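PDB 7AKC: phenolpthiocerol synthesis type-I polyketide synthase ppsA from Mycobacterium bovis, which probably takes part in building the lipid core of phthiocerols and phenolphthiocerols as a modular polyketide synthase subunit, represented here by its acyltransferase domain, which loads extender units. Local coordinates for residues 162-165 and 169-172; 192-197 and 202-207; 212-217 and 266-271. All coordinates share one frame; numbering follows the deposited sequence.

Contact 1: residues 162-165 and 169-172; sequences ALIA and QVTL. With NA (sodium ion), chain B.
The flat peptide group joining Thr171 to Leu172 carries the CD1 methyl of Ile164 on one face: CD1 stands 3.5 Å from Thr171 C and 3.4 Å from Leu172 N. With CG1 set between the backbone N and the carbonyl carbon (chi1 66°), the long branch of Ile164 reaches across to this peptide. CG2, anti to the carbonyl carbon, meets Val170 CG1 at 3.9 Å, the two side chains crossing at about a right angle, with Ile183 of strand 180-184 packed against both.

Beside this apolar patch the two backbones share a sodium ion. Ile164 O binds it at 2.5 Å and Val170 O at 2.2 Å; Phe167 O from the intervening loop and three waters complete six ligands. One of these waters donates a hydrogen bond to Ala165 O, at 2.9 Å, so the shell is tied a second time to the helix side. No direct hydrogen bond links the segments; the sodium ion bridges the two carbonyl oxygens. Helix 157-164 is thus joined to strand 171-177, outermost in the small subdomain's antiparallel sheet, by a helix-to-strand connection closed by a sodium ion bound through backbone carbonyls, within the βαββαβ ferredoxin-like small subdomain of the acyltransferase.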
loop_
_atom_site.group_PDB
_atom_site.type_symbol
_atom_site.label_atom_id
_atom_site.label_comp_id
_atom_site.label_asym_id
_atom_site.label_seq_id
_atom_site.Cartn_x
_atom_site.Cartn_y
_atom_site.Cartn_z
ATOM N N ALA A 162 7.354 13.010 15.541
ATOM C CA ALA A 162 7.667 14.196 16.321
ATOM C C ALA A 162 7.332 15.447 15.493
ATOM O O ALA A 162 6.746 16.374 16.022
ATOM C CB ALA A 162 9.134 14.187 16.714
ATOM N N LEU A 163 7.708 15.463 14.207
ATOM C CA LEU A 163 7.394 16.598 13.339
ATOM C C LEU A 163 5.869 16.888 13.247
ATOM O O LEU A 163 5.464 18.079 13.221
ATOM C CB LEU A 163 7.909 16.237 11.931
ATOM C CG LEU A 163 7.416 17.163 10.776
ATOM C CD1 LEU A 163 8.070 18.571 10.906
ATOM C CD2 LEU A 163 7.666 16.506 9.443
ATOM N N ILE A 164 5.071 15.816 13.164
ATOM C CA ILE A 164 3.634 16.012 12.935
ATOM C C ILE A 164 2.782 15.904 14.206
ATOM O O ILE A 164 1.557 15.971 14.115
ATOM C CB ILE A 164 3.139 15.042 11.870
ATOM C CG1 ILE A 164 3.221 13.574 12.365
ATOM C CG2 ILE A 164 3.848 15.279 10.548
ATOM C CD1 ILE A 164 2.732 12.613 11.360
ATOM N N ALA A 165 3.409 15.788 15.375
ATOM C CA ALA A 165 2.669 15.604 16.622
ATOM C C ALA A 165 1.723 16.784 16.904
ATOM O O ALA A 165 0.681 16.583 17.520
ATOM C CB ALA A 165 3.644 15.405 17.784
ATOM N N GLN A 169 -4.505 16.938 12.128
ATOM C CA GLN A 169 -5.050 16.347 10.900
ATOM C C GLN A 169 -4.022 15.662 10.000
ATOM O O GLN A 169 -4.403 15.090 8.975
ATOM C CB GLN A 169 -5.812 17.394 10.093
ATOM C CG GLN A 169 -7.107 17.842 10.701
ATOM C CD GLN A 169 -7.721 18.867 9.759
ATOM O OE1 GLN A 169 -7.367 20.071 9.799
ATOM N NE2 GLN A 169 -8.646 18.421 8.890
ATOM N N VAL A 170 -2.731 15.678 10.387
ATOM C CA VAL A 170 -1.687 15.018 9.605
ATOM C C VAL A 170 -1.188 13.822 10.381
ATOM O O VAL A 170 -0.784 13.971 11.529
ATOM C CB VAL A 170 -0.502 15.947 9.261
ATOM C CG1 VAL A 170 0.556 15.154 8.503
ATOM C CG2 VAL A 170 -1.001 17.146 8.418
ATOM N N THR A 171 -1.147 12.647 9.726
ATOM C CA THR A 171 -0.641 11.455 10.381
ATOM C C THR A 171 0.403 10.771 9.536
ATOM O O THR A 171 0.545 11.044 8.327
ATOM C CB THR A 171 -1.842 10.528 10.763
ATOM O OG1 THR A 171 -2.603 10.253 9.585
ATOM C CG2 THR A 171 -2.732 11.164 11.847
ATOM N N LEU A 172 1.137 9.847 10.150
ATOM C CA LEU A 172 2.106 9.030 9.456
ATOM C C LEU A 172 1.243 8.065 8.627
ATOM O O LEU A 172 0.378 7.370 9.168
ATOM C CB LEU A 172 2.956 8.284 10.488
ATOM C CG LEU A 172 4.157 7.554 9.926
ATOM C CD1 LEU A 172 5.256 7.344 11.010
ATOM C CD2 LEU A 172 3.774 6.204 9.378
HETATM NA NA NA B . -0.474 14.574 13.663
HETATM O O HOH W 1 -1.049 14.889 15.938
HETATM O O HOH W 2 0.328 12.504 14.409
HETATM O O HOH W 3 -2.535 13.482 14.470
#

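Contact 2: residues 192-197 and 202-207; sequences ELITRV and RFASRV
Arg202 meets Val197 with both backbone and side chain as the chain turns back from the helix. Its N donates a weak, bent hydrogen bond to Val197 O (3.3 Å, N-H...O 135°), and its CB rests 3.6 Å from Val197 CG1; the rest of the arginine bends at chi2, so that the guanidinium extends clear of Val197. Phe203 has its CB directed away from the helix and meets it through its carbonyl, Phe203 O lying 3.7 Å from the same Val197 CG1. That methyl is placed for all of this by lying anti to the backbone N (chi1 172°).

Ala204 points its methyl at the helix, into the angle between two side chains one turn apart: CB is 3.8 Å from Val197 CG1 and 4.2 Å from Ile194 CG2. Ala204 O accepts a hydrogen bond from the guanidinium NH2 of Arg198. Strand 204-207 runs back along helix 187-199, nearly antiparallel (160° between the short segments' directions, axes 8.1 Å apart), the last helix-strand pair of a ferredoxin-like βαββαβ subdomain. Strand 204-207 is an edge strand, bonded through Ser205 and Val207 to strand 148-153.

Ser205 has its CB pointing away from the helix, while its carbonyl carbon comes 4.2 Å from Ile194 CD1. At Arg206 the aliphatic part takes over: CG presses on Ile194 CD1 at 3.4 Å, the two chains crossing at about a right angle. Beyond CG the arginine bends, and its guanidinium forms a salt bridge with Asp191 and a hydrogen bond with Asn208.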
loop_
_atom_site.group_PDB
_atom_site.type_symbol
_atom_site.label_atom_id
_atom_site.label_comp_id
_atom_site.label_asym_id
_atom_site.label_seq_id
_atom_site.Cartn_x
_atom_site.Cartn_y
_atom_site.Cartn_z
ATOM N N GLU A 192 2.877 22.854 4.086
ATOM C CA GLU A 192 3.571 23.576 5.169
ATOM C C GLU A 192 4.654 22.674 5.770
ATOM O O GLU A 192 5.749 23.137 6.111
ATOM C CB GLU A 192 2.606 24.069 6.264
ATOM C CG GLU A 192 3.392 24.756 7.380
ATOM C CD GLU A 192 2.690 25.428 8.540
ATOM O OE1 GLU A 192 1.440 25.453 8.551
ATOM O OE2 GLU A 192 3.405 25.971 9.418
ATOM N N LEU A 193 4.338 21.377 5.898
ATOM C CA LEU A 193 5.291 20.427 6.499
ATOM C C LEU A 193 6.495 20.183 5.578
ATOM O O LEU A 193 7.615 20.038 6.063
ATOM C CB LEU A 193 4.588 19.120 6.871
ATOM C CG LEU A 193 3.721 19.325 8.091
ATOM C CD1 LEU A 193 2.671 18.212 8.192
ATOM C CD2 LEU A 193 4.630 19.380 9.324
ATOM N N ILE A 194 6.275 20.158 4.254
ATOM C CA ILE A 194 7.378 20.022 3.279
ATOM C C ILE A 194 8.362 21.191 3.436
ATOM O O ILE A 194 9.574 20.995 3.444
ATOM C CB ILE A 194 6.768 19.938 1.852
ATOM C CG1 ILE A 194 6.093 18.555 1.664
ATOM C CG2 ILE A 194 7.772 20.219 0.770
ATOM C CD1 ILE A 194 5.335 18.470 0.397
ATOM N N THR A 195 7.816 22.412 3.605
ATOM C CA THR A 195 8.606 23.613 3.823
ATOM C C THR A 195 9.397 23.504 5.135
ATOM O O THR A 195 10.587 23.843 5.161
ATOM C CB THR A 195 7.696 24.849 3.868
ATOM O OG1 THR A 195 7.052 24.978 2.595
ATOM C CG2 THR A 195 8.511 26.176 4.159
ATOM N N ARG A 196 8.741 23.033 6.229
ATOM C CA ARG A 196 9.443 22.918 7.507
ATOM C C ARG A 196 10.580 21.892 7.409
ATOM O O ARG A 196 11.675 22.120 7.926
ATOM C CB ARG A 196 8.450 22.492 8.616
ATOM C CG ARG A 196 7.433 23.592 8.982
ATOM C CD ARG A 196 6.600 23.180 10.192
ATOM N NE ARG A 196 5.717 24.251 10.649
ATOM C CZ ARG A 196 5.152 24.297 11.856
ATOM N NH1 ARG A 196 5.394 23.340 12.748
ATOM N NH2 ARG A 196 4.386 25.327 12.201
ATOM N N VAL A 197 10.338 20.774 6.694
ATOM C CA VAL A 197 11.357 19.717 6.583
ATOM C C VAL A 197 12.543 20.296 5.790
ATOM O O VAL A 197 13.663 20.228 6.263
ATOM C CB VAL A 197 10.795 18.453 5.928
ATOM C CG1 VAL A 197 11.906 17.429 5.626
ATOM C CG2 VAL A 197 9.728 17.820 6.827
ATOM N N ARG A 202 16.663 19.210 5.397
ATOM C CA ARG A 202 16.220 17.845 5.255
ATOM C C ARG A 202 15.407 17.730 3.955
ATOM O O ARG A 202 15.054 18.753 3.372
ATOM C CB ARG A 202 15.414 17.367 6.496
ATOM C CG ARG A 202 16.182 17.469 7.839
ATOM C CD ARG A 202 17.348 16.516 7.897
ATOM N NE ARG A 202 18.078 16.511 9.174
ATOM C CZ ARG A 202 19.195 17.192 9.421
ATOM N NH1 ARG A 202 19.704 18.009 8.500
ATOM N NH2 ARG A 202 19.811 17.067 10.593
ATOM N N PHE A 203 15.145 16.499 3.481
ATOM C CA PHE A 203 14.467 16.317 2.193
ATOM C C PHE A 203 13.013 15.848 2.263
ATOM O O PHE A 203 12.666 14.961 3.029
ATOM C CB PHE A 203 15.258 15.383 1.304
ATOM C CG PHE A 203 16.678 15.857 1.149
ATOM C CD1 PHE A 203 16.993 16.870 0.255
ATOM C CD2 PHE A 203 17.688 15.348 1.949
ATOM C CE1 PHE A 203 18.297 17.338 0.138
ATOM C CE2 PHE A 203 18.992 15.828 1.841
ATOM C CZ PHE A 203 19.291 16.822 0.935
ATOM N N ALA A 204 12.195 16.399 1.380
ATOM C CA ALA A 204 10.779 16.099 1.350
ATOM C C ALA A 204 10.232 16.343 -0.054
ATOM O O ALA A 204 10.677 17.275 -0.733
ATOM C CB ALA A 204 10.058 17.007 2.323
ATOM N N SER A 205 9.229 15.549 -0.473
ATOM C CA SER A 205 8.621 15.755 -1.793
ATOM C C SER A 205 7.160 15.361 -1.788
ATOM O O SER A 205 6.770 14.454 -1.061
ATOM C CB SER A 205 9.365 14.988 -2.887
ATOM O OG SER A 205 9.277 13.585 -2.696
ATOM N N ARG A 206 6.344 16.047 -2.597
ATOM C CA ARG A 206 4.928 15.743 -2.698
ATOM C C ARG A 206 4.690 14.417 -3.397
ATOM O O ARG A 206 5.363 14.103 -4.387
ATOM C CB ARG A 206 4.191 16.849 -3.504
ATOM C CG ARG A 206 3.701 17.924 -2.591
ATOM C CD ARG A 206 2.682 18.807 -3.246
ATOM N NE ARG A 206 1.428 18.085 -3.447
ATOM C CZ ARG A 206 0.434 18.034 -2.565
ATOM N NH1 ARG A 206 0.536 18.669 -1.399
ATOM N NH2 ARG A 206 -0.679 17.370 -2.850
ATOM N N VAL A 207 3.710 13.674 -2.931
ATOM C CA VAL A 207 3.295 12.441 -3.578
ATOM C C VAL A 207 1.880 12.746 -4.057
ATOM O O VAL A 207 0.975 12.824 -3.230
ATOM C CB VAL A 207 3.329 11.226 -2.621
ATOM C CG1 VAL A 207 2.711 10.001 -3.282
ATOM C CG2 VAL A 207 4.764 10.927 -2.178
#

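Contact 3: residues 212-217 and 266-271; sequences APHNPA and NPVHFQ
His214 CB begins the contact 3.5 Å from Asn266 O, and the ring that follows is covered on both faces and held by a hydrogen bond at each ring nitrogen. CG lies equally near that oxygen. ND1 donates to Asn266 O at 2.8 Å, almost in line with the carbonyl (C=O...N 161°), although the oxygen is tilted out of the ring plane and the N-H...O angle is a bent 130°. CD2 and CE1 run beneath the CG2 methyl of Val268, which sits squarely over the ring centre, 3.4 Å from the centroid, as a CH-pi contact. Pro213 CB covers the other face nearer its margin. At the tip, NE2 is 3.4 Å from Val268 CG2 and hydrogen-bonds to Ser112 OG.

Ser112 lies in a GxSxG sequence that fits a nucleophile elbow, so the pair is consistent with the Ser-His dyad of acyltransferases, in which a backbone carbonyl orients the histidine. Ala212, Pro213 and His214 probably correspond to the last three positions of the HAFH/YASH motif, which in related domains is linked to extender choice.

His214 has a left-handed backbone conformation. Asn215 ND2 donates to both Ala212 O and Pro213 O, and Asn215 OD1 accepts from Ala217 N in an Asx turn.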
loop_
_atom_site.group_PDB
_atom_site.type_symbol
_atom_site.label_atom_id
_atom_site.label_comp_id
_atom_site.label_asym_id
_atom_site.label_seq_id
_atom_site.Cartn_x
_atom_site.Cartn_y
_atom_site.Cartn_z
ATOM N N ALA A 212 -6.193 11.181 -0.642
ATOM C CA ALA A 212 -5.181 10.690 0.313
ATOM C C ALA A 212 -5.839 9.814 1.367
ATOM O O ALA A 212 -6.659 10.295 2.129
ATOM C CB ALA A 212 -4.442 11.836 0.930
ATOM N N PRO A 213 -5.481 8.522 1.435
ATOM C CA PRO A 213 -5.976 7.686 2.482
ATOM C C PRO A 213 -4.995 7.716 3.668
ATOM O O PRO A 213 -4.138 8.549 3.691
ATOM C CB PRO A 213 -6.057 6.327 1.768
ATOM C CG PRO A 213 -5.197 6.425 0.521
ATOM C CD PRO A 213 -4.595 7.810 0.522
ATOM N N HIS A 214 -5.186 6.837 4.647
ATOM C CA HIS A 214 -4.228 6.687 5.777
ATOM C C HIS A 214 -4.104 7.967 6.601
ATOM O O HIS A 214 -2.995 8.276 7.029
ATOM C CB HIS A 214 -2.916 6.072 5.300
ATOM C CG HIS A 214 -3.158 5.004 4.301
ATOM N ND1 HIS A 214 -3.894 3.888 4.600
ATOM C CD2 HIS A 214 -2.839 4.916 3.000
ATOM C CE1 HIS A 214 -3.991 3.134 3.535
ATOM N NE2 HIS A 214 -3.367 3.745 2.552
ATOM N N ASN A 215 -5.235 8.620 6.835
ATOM C CA ASN A 215 -5.251 9.870 7.635
ATOM C C ASN A 215 -6.667 10.065 8.190
ATOM O O ASN A 215 -7.571 9.397 7.706
ATOM C CB ASN A 215 -4.664 11.040 6.839
ATOM C CG ASN A 215 -5.579 11.520 5.737
ATOM O OD1 ASN A 215 -6.428 12.368 5.966
ATOM N ND2 ASN A 215 -5.405 10.988 4.544
ATOM N N PRO A 216 -6.881 10.943 9.194
ATOM C CA PRO A 216 -8.195 11.108 9.819
ATOM C C PRO A 216 -9.386 11.451 8.912
ATOM O O PRO A 216 -10.487 11.281 9.326
ATOM C CB PRO A 216 -7.959 12.247 10.823
ATOM C CG PRO A 216 -6.518 12.104 11.194
ATOM C CD PRO A 216 -5.867 11.745 9.881
ATOM N N ALA A 217 -9.120 11.909 7.697
ATOM C CA ALA A 217 -10.208 12.212 6.747
ATOM C C ALA A 217 -10.947 10.929 6.358
ATOM O O ALA A 217 -12.081 11.016 5.903
ATOM C CB ALA A 217 -9.653 12.894 5.540
ATOM N N ASN A 266 -5.791 3.147 8.655
ATOM C CA ASN A 266 -4.541 2.874 9.349
ATOM C C ASN A 266 -3.329 3.234 8.515
ATOM O O ASN A 266 -3.387 3.174 7.282
ATOM C CB ASN A 266 -4.447 1.373 9.667
ATOM C CG ASN A 266 -5.148 0.960 10.929
ATOM O OD1 ASN A 266 -5.904 1.722 11.538
ATOM N ND2 ASN A 266 -4.956 -0.297 11.312
ATOM N N PRO A 267 -2.188 3.508 9.167
ATOM C CA PRO A 267 -0.935 3.612 8.410
ATOM C C PRO A 267 -0.662 2.298 7.642
ATOM O O PRO A 267 -1.217 1.222 7.946
ATOM C CB PRO A 267 0.153 3.767 9.493
ATOM C CG PRO A 267 -0.519 3.921 10.748
ATOM C CD PRO A 267 -1.976 3.580 10.617
ATOM N N VAL A 268 0.162 2.398 6.619
ATOM C CA VAL A 268 0.535 1.232 5.778
ATOM C C VAL A 268 1.872 0.702 6.318
ATOM O O VAL A 268 2.900 1.404 6.214
ATOM C CB VAL A 268 0.720 1.675 4.325
ATOM C CG1 VAL A 268 1.202 0.489 3.475
ATOM C CG2 VAL A 268 -0.566 2.297 3.760
ATOM N N HIS A 269 1.850 -0.487 6.932
ATOM C CA HIS A 269 3.030 -1.079 7.586
ATOM C C HIS A 269 3.878 -1.829 6.570
ATOM O O HIS A 269 4.049 -3.040 6.654
ATOM C CB HIS A 269 2.570 -1.962 8.798
ATOM C CG HIS A 269 1.801 -1.182 9.825
ATOM N ND1 HIS A 269 0.433 -0.947 9.707
ATOM C CD2 HIS A 269 2.270 -0.480 10.894
ATOM C CE1 HIS A 269 0.106 -0.168 10.736
ATOM N NE2 HIS A 269 1.170 0.108 11.498
ATOM N N PHE A 270 4.320 -1.118 5.523
ATOM C CA PHE A 270 5.023 -1.734 4.397
ATOM C C PHE A 270 6.384 -2.229 4.768
ATOM O O PHE A 270 6.709 -3.407 4.539
ATOM C CB PHE A 270 5.094 -0.725 3.236
ATOM C CG PHE A 270 5.678 -1.325 1.980
ATOM C CD1 PHE A 270 5.013 -2.340 1.298
ATOM C CD2 PHE A 270 6.891 -0.883 1.485
ATOM C CE1 PHE A 270 5.546 -2.894 0.145
ATOM C CE2 PHE A 270 7.463 -1.488 0.369
ATOM C CZ PHE A 270 6.782 -2.486 -0.310
ATOM N N GLN A 271 7.227 -1.343 5.389
ATOM C CA GLN A 271 8.542 -1.802 5.834
ATOM C C GLN A 271 8.461 -3.085 6.727
ATOM O O GLN A 271 9.214 -4.035 6.555
ATOM C CB GLN A 271 9.172 -0.661 6.631
ATOM C CG GLN A 271 10.475 -1.095 7.302
ATOM C CD GLN A 271 11.012 -0.027 8.206
ATOM O OE1 GLN A 271 10.814 1.164 7.994
ATOM N NE2 GLN A 271 11.705 -0.461 9.256
#

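Overall arrangement
From the N terminus, contact 1 is met first, closing the short loop from helix 157-164 into strand 171-177. Contact 2 follows in series, closing the turn from helix 187-199 into strand 204-207. Both pack a helix against or beside a strand of the same antiparallel sheet, and the two helices pack together through Leu163 and Leu193. Contact 3 spans a much longer excursion, joining the loop after strand 204-207 to the chain entering helix 270-278. None nests or crosses. Contact 3 touches contact 1, where Thr171 lies against His214, Asn215 and Pro216, so the small subdomain abuts the presumed catalytic cleft; contacts 2 and 3 stay about 7 Å apart at their nearest atoms.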